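Local coordinates for protein COBE (Pseudomonas aeruginosa, PDB 2W6L) that takes part in cobalamin (vitamin B12) biosynthesis, probably acting on a precorrin intermediate, at residues Gly14-Cys19 with Ser124-Ser129; Arg30-His35 with Ile130-Leu135. All blocks are in the same frame, centred on the assembly; numbering follows the deposited sequence.

Contact 1 (Gly14-Cys19 with Ser124-Ser129); sequences GSRRGC and SDDRAS. Unlike the reference sequence in segment 14-19: S15 (reference Cys). With SO4 (sulfate ion), chain B.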
loop_
_atom_site.group_PDB
_atom_site.type_symbol
_atom_site.label_atom_id
_atom_site.label_comp_id
_atom_site.label_asym_id
_atom_site.label_seq_id
_atom_site.Cartn_x
_atom_site.Cartn_y
_atom_site.Cartn_z
ATOM N N GLY A 14 4.361 -4.312 0.469
ATOM C CA GLY A 14 5.557 -4.958 -0.115
ATOM C C GLY A 14 5.776 -6.274 0.593
ATOM O O GLY A 14 5.550 -6.345 1.800
ATOM N N SER A 15 6.127 -7.347 -0.134
ATOM C CA SER A 15 6.211 -8.698 0.466
ATOM C C SER A 15 7.335 -9.545 -0.146
ATOM O O SER A 15 7.754 -9.295 -1.285
ATOM C CB SER A 15 4.812 -9.439 0.564
ATOM O OG SER A 15 4.222 -9.852 -0.691
ATOM N N ARG A 16 7.880 -10.488 0.640
ATOM C CA ARG A 16 8.860 -11.468 0.110
ATOM C C ARG A 16 8.130 -12.546 -0.659
ATOM O O ARG A 16 6.953 -12.803 -0.400
ATOM C CB ARG A 16 9.661 -12.134 1.234
ATOM C CG ARG A 16 10.550 -11.159 1.977
ATOM C CD ARG A 16 11.604 -11.873 2.812
ATOM N NE ARG A 16 12.549 -10.919 3.396
ATOM C CZ ARG A 16 13.614 -10.421 2.762
ATOM N NH1 ARG A 16 13.892 -10.786 1.514
ATOM N NH2 ARG A 16 14.409 -9.565 3.384
ATOM N N ARG A 17 8.833 -13.207 -1.576
ATOM C CA ARG A 17 8.271 -14.343 -2.304
ATOM C C ARG A 17 7.596 -15.314 -1.363
ATOM O O ARG A 17 8.133 -15.669 -0.288
ATOM C CB ARG A 17 9.340 -15.095 -3.105
ATOM C CG ARG A 17 9.955 -14.297 -4.239
ATOM C CD ARG A 17 11.046 -15.105 -4.958
ATOM N NE ARG A 17 12.221 -15.365 -4.117
ATOM C CZ ARG A 17 13.453 -14.910 -4.358
ATOM N NH1 ARG A 17 13.710 -14.155 -5.421
ATOM N NH2 ARG A 17 14.440 -15.211 -3.525
ATOM N N GLY A 18 6.413 -15.743 -1.779
ATOM C CA GLY A 18 5.703 -16.790 -1.092
ATOM C C GLY A 18 4.768 -16.334 0.014
ATOM O O GLY A 18 3.969 -17.164 0.478
ATOM N N CYS A 19 4.847 -15.052 0.436
ATOM C CA CYS A 19 3.981 -14.543 1.540
ATOM C C CYS A 19 2.476 -14.804 1.325
ATOM O O CYS A 19 1.858 -14.311 0.369
ATOM C CB CYS A 19 4.203 -13.053 1.855
ATOM S SG CYS A 19 3.393 -12.554 3.434
ATOM N N SER A 124 6.225 -3.373 9.410
ATOM C CA SER A 124 6.936 -4.437 8.713
ATOM C C SER A 124 7.131 -5.606 9.652
ATOM O O SER A 124 7.174 -5.405 10.870
ATOM C CB SER A 124 8.321 -3.965 8.284
ATOM O OG SER A 124 8.297 -3.185 7.094
ATOM N N ASP A 125 7.200 -6.816 9.103
ATOM C CA ASP A 125 7.827 -7.933 9.804
ATOM C C ASP A 125 8.806 -8.572 8.828
ATOM O O ASP A 125 9.149 -7.956 7.787
ATOM C CB ASP A 125 6.796 -8.927 10.326
ATOM C CG ASP A 125 5.948 -9.541 9.217
ATOM O OD1 ASP A 125 6.419 -9.631 8.071
ATOM O OD2 ASP A 125 4.805 -9.950 9.501
ATOM N N ASP A 126 9.214 -9.805 9.092
ATOM C CA ASP A 126 10.247 -10.460 8.234
ATOM C C ASP A 126 9.772 -10.632 6.793
ATOM O O ASP A 126 10.579 -10.722 5.857
ATOM C CB ASP A 126 10.645 -11.834 8.827
ATOM C CG ASP A 126 11.602 -12.654 7.923
ATOM O OD1 ASP A 126 12.588 -12.107 7.375
ATOM O OD2 ASP A 126 11.383 -13.881 7.787
ATOM N N ARG A 127 8.464 -10.690 6.592
ATOM C CA ARG A 127 7.998 -11.105 5.281
ATOM C C ARG A 127 7.274 -10.035 4.460
ATOM O O ARG A 127 7.194 -10.133 3.228
ATOM C CB ARG A 127 7.193 -12.385 5.392
ATOM C CG ARG A 127 7.930 -13.456 6.215
ATOM C CD ARG A 127 7.006 -14.557 6.542
ATOM N NE ARG A 127 7.600 -15.493 7.479
ATOM C CZ ARG A 127 7.408 -16.803 7.424
ATOM N NH1 ARG A 127 6.666 -17.344 6.464
ATOM N NH2 ARG A 127 7.977 -17.585 8.319
ATOM N N ALA A 128 6.705 -9.031 5.125
ATOM C CA ALA A 128 5.876 -8.074 4.389
ATOM C C ALA A 128 5.861 -6.722 5.074
ATOM O O ALA A 128 6.231 -6.609 6.272
ATOM C CB ALA A 128 4.460 -8.657 4.232
ATOM N N SER A 129 5.508 -5.664 4.335
ATOM C CA SER A 129 5.338 -4.325 4.945
ATOM C C SER A 129 3.997 -3.777 4.494
ATOM O O SER A 129 3.620 -3.995 3.339
ATOM C CB SER A 129 6.412 -3.296 4.529
ATOM O OG SER A 129 7.756 -3.638 4.916
HETATM S S SO4 B . 8.851 -1.963 1.734
HETATM O O1 SO4 B . 9.298 -3.027 2.626
HETATM O O2 SO4 B . 9.641 -2.031 0.506
HETATM O O3 SO4 B . 8.862 -0.669 2.363
HETATM O O4 SO4 B . 7.440 -2.090 1.505
#
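G14 and S129 form a hydrogen-bonded antiparallel pair where strands 9-15 and 128-135 meet at one end of the mixed sheet of this alpha/beta fold. Two backbone bonds define the pair: G14 N gives to S129 O at 3.0 Å, and S129 N gives to G14 O at 2.6 Å. One residue further, S15 and A128 make a non-hydrogen-bonded pair, and their side chains lie on the same face of the sheet, CB to CB 3.8 Å. Just past the strand ends, R16 N gives to R127 O at 2.7 Å, and R16 to C19 then fold into a type II beta turn.

R16 adds a side-chain bond. Its chain runs extended from CG to NE, and NE meets D126 O at 3.2 Å; the acceptor lies at the guanidinium edge, in plane, and the C=O...NE angle is 178°. The N-H...O angle of 136° shows that the bond is nevertheless bent. The D126 carboxylate stays beyond salt-bridge range.

The loop before A128 is shaped by D125 OD1, which accepts from R127 N in an Asx turn and from A128 N, three residues on, in an Asx motif; the two donors approach from opposite faces of the carboxylate plane. Apolar contact is modest. C19 SG, anti to its own N (chi1 -168°), sits 4.1 Å from A128 CB, and both residues pack on L24 of helix 21-34.

On the opposite face a sulfate, probably from the crystallisation liquor, is held by S98, V99 and A100, while its O4 lies 3.8 Å from G14 CA.

Contact 2 (Arg30-His35 with Ile130-Leu135); sequences RTLGEH and IALARL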
loop_
_atom_site.group_PDB
_atom_site.type_symbol
_atom_site.label_atom_id
_atom_site.label_comp_id
_atom_site.label_asym_id
_atom_site.label_seq_id
_atom_site.Cartn_x
_atom_site.Cartn_y
_atom_site.Cartn_z
ATOM N N ARG A 30 -3.651 -5.619 11.719
ATOM C CA ARG A 30 -2.964 -4.993 12.843
ATOM C C ARG A 30 -2.630 -3.569 12.527
ATOM O O ARG A 30 -2.862 -2.688 13.376
ATOM C CB ARG A 30 -1.698 -5.730 13.202
ATOM C CG ARG A 30 -1.941 -7.121 13.673
ATOM C CD ARG A 30 -2.736 -7.189 14.986
ATOM N NE ARG A 30 -4.202 -7.245 14.847
ATOM C CZ ARG A 30 -4.893 -8.249 14.302
ATOM N NH1 ARG A 30 -4.270 -9.296 13.741
ATOM N NH2 ARG A 30 -6.222 -8.183 14.290
ATOM N N THR A 31 -2.141 -3.337 11.295
ATOM C CA THR A 31 -1.839 -1.976 10.797
ATOM C C THR A 31 -3.072 -1.069 10.786
ATOM O O THR A 31 -3.041 0.090 11.295
ATOM C CB THR A 31 -1.159 -2.045 9.409
ATOM O OG1 THR A 31 -0.009 -2.898 9.510
ATOM C CG2 THR A 31 -0.761 -0.656 8.920
ATOM N N LEU A 32 -4.195 -1.578 10.273
ATOM C CA LEU A 32 -5.433 -0.800 10.276
ATOM C C LEU A 32 -5.869 -0.521 11.726
ATOM O O LEU A 32 -6.294 0.600 12.018
ATOM C CB LEU A 32 -6.543 -1.563 9.518
ATOM C CG LEU A 32 -6.317 -1.486 8.001
ATOM C CD1 LEU A 32 -7.062 -2.667 7.325
ATOM C CD2 LEU A 32 -6.839 -0.202 7.484
ATOM N N GLY A 33 -5.755 -1.520 12.588
ATOM C CA GLY A 33 -6.165 -1.452 14.032
ATOM C C GLY A 33 -5.392 -0.347 14.762
ATOM O O GLY A 33 -5.958 0.454 15.509
ATOM N N GLU A 34 -4.083 -0.275 14.516
ATOM C CA GLU A 34 -3.280 0.860 15.022
ATOM C C GLU A 34 -3.887 2.240 14.752
ATOM O O GLU A 34 -3.869 3.141 15.618
ATOM C CB GLU A 34 -1.820 0.723 14.527
ATOM C CG GLU A 34 -1.172 -0.454 15.211
ATOM C CD GLU A 34 0.013 -1.090 14.496
ATOM O OE1 GLU A 34 0.611 -0.491 13.570
ATOM O OE2 GLU A 34 0.346 -2.238 14.877
ATOM N N HIS A 35 -4.467 2.397 13.568
ATOM C CA HIS A 35 -5.055 3.649 13.131
ATOM C C HIS A 35 -6.534 3.712 13.254
ATOM O O HIS A 35 -7.168 4.599 12.722
ATOM C CB HIS A 35 -4.613 3.964 11.708
ATOM C CG HIS A 35 -3.163 4.292 11.651
ATOM N ND1 HIS A 35 -2.211 3.398 11.221
ATOM C CD2 HIS A 35 -2.492 5.380 12.093
ATOM C CE1 HIS A 35 -1.014 3.946 11.347
ATOM N NE2 HIS A 35 -1.161 5.145 11.875
ATOM N N ILE A 130 3.309 -3.058 5.378
ATOM C CA ILE A 130 2.013 -2.422 5.006
ATOM C C ILE A 130 2.046 -0.975 5.342
ATOM O O ILE A 130 2.458 -0.645 6.466
ATOM C CB ILE A 130 0.804 -3.042 5.788
ATOM C CG1 ILE A 130 0.982 -4.557 5.864
ATOM C CG2 ILE A 130 -0.523 -2.490 5.225
ATOM C CD1 ILE A 130 0.402 -5.401 4.772
ATOM N N ALA A 131 1.597 -0.081 4.423
ATOM C CA ALA A 131 1.459 1.348 4.755
ATOM C C ALA A 131 0.047 1.769 4.392
ATOM O O ALA A 131 -0.516 1.144 3.513
ATOM C CB ALA A 131 2.449 2.173 3.947
ATOM N N LEU A 132 -0.484 2.818 5.022
ATOM C CA LEU A 132 -1.864 3.274 4.734
ATOM C C LEU A 132 -1.797 4.681 4.321
ATOM O O LEU A 132 -1.057 5.487 4.950
ATOM C CB LEU A 132 -2.748 3.130 6.007
ATOM C CG LEU A 132 -2.867 1.744 6.575
ATOM C CD1 LEU A 132 -3.801 1.834 7.834
ATOM C CD2 LEU A 132 -3.499 0.751 5.563
ATOM N N ALA A 133 -2.531 5.028 3.244
ATOM C CA ALA A 133 -2.566 6.394 2.810
ATOM C C ALA A 133 -4.052 6.793 2.689
ATOM O O ALA A 133 -4.913 5.959 2.405
ATOM C CB ALA A 133 -1.915 6.558 1.499
ATOM N N ARG A 134 -4.329 8.070 2.929
ATOM C CA ARG A 134 -5.675 8.628 2.757
ATOM C C ARG A 134 -5.623 9.866 1.898
ATOM O O ARG A 134 -4.564 10.345 1.559
ATOM C CB ARG A 134 -6.311 8.988 4.102
ATOM C CG ARG A 134 -5.469 9.950 4.938
ATOM C CD ARG A 134 -6.100 10.273 6.270
ATOM N NE ARG A 134 -5.716 11.641 6.617
ATOM C CZ ARG A 134 -6.473 12.699 6.346
ATOM N NH1 ARG A 134 -7.659 12.533 5.768
ATOM N NH2 ARG A 134 -6.054 13.917 6.666
ATOM N N LEU A 135 -6.783 10.363 1.520
ATOM C CA LEU A 135 -6.854 11.608 0.769
ATOM C C LEU A 135 -6.676 12.784 1.747
ATOM O O LEU A 135 -7.365 12.850 2.757
ATOM C CB LEU A 135 -8.187 11.650 0.023
ATOM C CG LEU A 135 -8.196 12.028 -1.461
ATOM C CD1 LEU A 135 -6.934 11.576 -2.185
ATOM C CD2 LEU A 135 -9.483 11.515 -2.152
#
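L132 and T31 carry most of the surface buried where helix 21-34 packs on one face of the mixed sheet, a helix-on-sheet layer of the alpha/beta fold. The axes of segments 30-34 and 130-135 are 9.0 Å apart at closest approach and 43° from parallel. No hydrogen bond joins the two segments; the contact is made by van der Waals packing, mostly of L132, T31 and L32.

L132 points at the helix. Both its methyls meet L32 CD2, L132 CD1 the nearer at 3.7 Å, the two side chains crossing at about a right angle, while L132 CG lies 4.0 Å from T31 CG2. Beyond the pair, L119 and A11 on the two neighbouring strands also touch L132.

The methyl of T31 reaches both L132 and I130, the hydroxyl I130. CG2 stands anti to the backbone N, and the T31 and L132 side chains slide past each other in opposite directions; T31 OG1, beside the backbone N (chi1 -54°), lies 3.8 Å from I130 CB. That hydroxyl is hydrogen-bonded to L27 O, one turn earlier in the helix, which satisfies a buried polar atom without drawing on the strand.

L32 starts out along the flank of the contact and brings CD2 round to L132; L9, L39 and L42 pack on it too. At the helix end, H35 ND1 gives a weak bond to T31 O at 3.4 Å, and the same ND1 lies 4.1 Å from L132 CD1, which meets the imidazole obliquely.

Both contacts use strand 128-135, and their segments adjoin at S129 and I130, yet their centres are 16 Å apart. Contact 1 joins this strand edge to edge with strand 9-15 by backbone bonds; contact 2 covers one face of it with the helix that follows strand 9-15 in the chain. Helix 21-34 reaches contact 1 through H23 and L24, and contact 2 through T31 and L32, with H35 just past its end. Four of five touching residues are buried in contact 2, two of eight in contact 1; their centres lie about 9 and 12 Å from the chain centre. One sulfate adjoins contact 1 at G14 and another lies about 6 Å from the R16 side chain, both probably from the crystallisation liquor.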